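Local atomic coordinates of Chains: A (Unidentified, PDB entry 6ZM9), a protein that probably degrades S-adenosylmethionine as a phage-encoded lyase, binding 5'-deoxy-5'-methylthioadenosine, the expected product, in a trimeric assembly. Residues Y27-E30 and D31-D35. Numbering follows the deposited sequence.
Sequences YTIE and DVVKD
The Tyr27 ring meets the Asp31 carboxylate at its edge: OD2 of Asp31 lies in the ring plane, 3.7 Å from CD1 of Tyr27, with the two planes nearly perpendicular. Above the plane of that carboxylate, 57° out of it, comes the backbone N of Thr28, which donates to Asp31 OD2 at 3.0 Å. In return Asp31 N donates to Thr28 OG1 (3.2 Å). These reciprocal bonds define a capping box with Thr28 as N-cap of helix 29-43. The chi1 of Thr28, 66°, sets OG1 between its own N and carbonyl carbon, facing the first turn; with CG of Asp31 anti to its carbonyl carbon (chi1 -62°), the carboxylate turns back to the N-cap. A negative group here probably interacts favourably with the helix dipole. Regular helical bonding follows, Val33 N to Ile29 O and Lys34 N to Glu30 O, both 2.9 Å. The Glu30 and Lys34 side chains form no direct salt bridge, OE2 and NZ being 4.8 Å apart; a water donates to Glu30 OE2 and accepts from Lys34 NZ, while Arg55 of the second subunit pairs with the same OE2. Phe102 packs edge-to-face on Tyr27, Ile29 and Val33 touch Phe51 of strand 49-59, and Val32 rests on Leu19 of strand 11-21 and on Val72 and Ile74 of strand 66-77, seating the helix start on the antiparallel sheet beside the subunit interface.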
# COMPACT_ATOMS: atom_id res chain seq x y z
N TYR A 27 -7.98 -0.43 20.07
CA TYR A 27 -8.19 -1.64 19.29
C TYR A 27 -6.90 -2.09 18.62
O TYR A 27 -5.88 -1.39 18.66
CB TYR A 27 -9.26 -1.39 18.23
CG TYR A 27 -10.59 -0.97 18.82
CD1 TYR A 27 -11.40 -1.87 19.49
CD2 TYR A 27 -11.04 0.33 18.67
CE1 TYR A 27 -12.64 -1.48 20.01
CE2 TYR A 27 -12.26 0.73 19.17
CZ TYR A 27 -13.06 -0.17 19.84
OH TYR A 27 -14.29 0.25 20.34
N THR A 28 -6.97 -3.29 18.02
CA THR A 28 -5.85 -3.90 17.34
C THR A 28 -6.22 -4.29 15.91
O THR A 28 -7.39 -4.43 15.57
CB THR A 28 -5.40 -5.21 18.00
OG1 THR A 28 -6.46 -6.18 17.87
CG2 THR A 28 -5.06 -5.03 19.45
N ILE A 29 -5.19 -4.51 15.09
CA ILE A 29 -5.42 -4.94 13.72
C ILE A 29 -6.22 -6.24 13.69
O ILE A 29 -7.10 -6.41 12.84
CB ILE A 29 -4.11 -5.02 12.91
CG1 ILE A 29 -4.41 -5.47 11.48
CG2 ILE A 29 -3.06 -5.94 13.55
CD1 ILE A 29 -3.27 -5.20 10.50
N GLU A 30 -5.94 -7.18 14.60
CA GLU A 30 -6.68 -8.44 14.54
C GLU A 30 -8.16 -8.23 14.80
O GLU A 30 -9.00 -8.96 14.24
CB GLU A 30 -6.10 -9.50 15.47
CG GLU A 30 -6.43 -10.93 14.96
CD GLU A 30 -5.71 -11.35 13.66
OE1 GLU A 30 -4.83 -10.62 13.14
OE2 GLU A 30 -6.02 -12.45 13.15
N ASP A 31 -8.52 -7.25 15.63
CA ASP A 31 -9.93 -6.93 15.83
C ASP A 31 -10.57 -6.54 14.49
O ASP A 31 -11.70 -6.96 14.19
CB ASP A 31 -10.11 -5.75 16.79
CG ASP A 31 -9.59 -5.98 18.19
OD1 ASP A 31 -9.45 -7.14 18.63
OD2 ASP A 31 -9.37 -4.94 18.87
N VAL A 32 -9.88 -5.70 13.70
CA VAL A 32 -10.41 -5.28 12.41
C VAL A 32 -10.50 -6.46 11.44
O VAL A 32 -11.48 -6.57 10.70
CB VAL A 32 -9.56 -4.12 11.85
CG1 VAL A 32 -10.01 -3.76 10.46
CG2 VAL A 32 -9.66 -2.92 12.77
N VAL A 33 -9.49 -7.34 11.44
CA VAL A 33 -9.53 -8.55 10.61
C VAL A 33 -10.79 -9.36 10.92
O VAL A 33 -11.57 -9.71 10.02
CB VAL A 33 -8.27 -9.40 10.82
CG1 VAL A 33 -8.37 -10.73 10.08
CG2 VAL A 33 -7.01 -8.65 10.35
N LYS A 34 -10.99 -9.68 12.20
CA LYS A 34 -12.11 -10.52 12.58
C LYS A 34 -13.44 -9.85 12.26
O LYS A 34 -14.38 -10.51 11.80
CB LYS A 34 -12.01 -10.88 14.06
CG LYS A 34 -10.86 -11.81 14.45
CD LYS A 34 -10.83 -12.02 15.96
CE LYS A 34 -9.64 -12.82 16.40
NZ LYS A 34 -9.68 -14.15 15.74
N ASP A 35 -13.57 -8.56 12.55
CA ASP A 35 -14.83 -7.87 12.31
C ASP A 35 -15.13 -7.79 10.82
O ASP A 35 -16.29 -7.96 10.41
CB ASP A 35 -14.81 -6.48 12.96
CG ASP A 35 -16.19 -5.90 13.18
OD1 ASP A 35 -17.06 -6.63 13.69
OD2 ASP A 35 -16.39 -4.71 12.86
O HOH W 1 -8.01 -13.99 13.57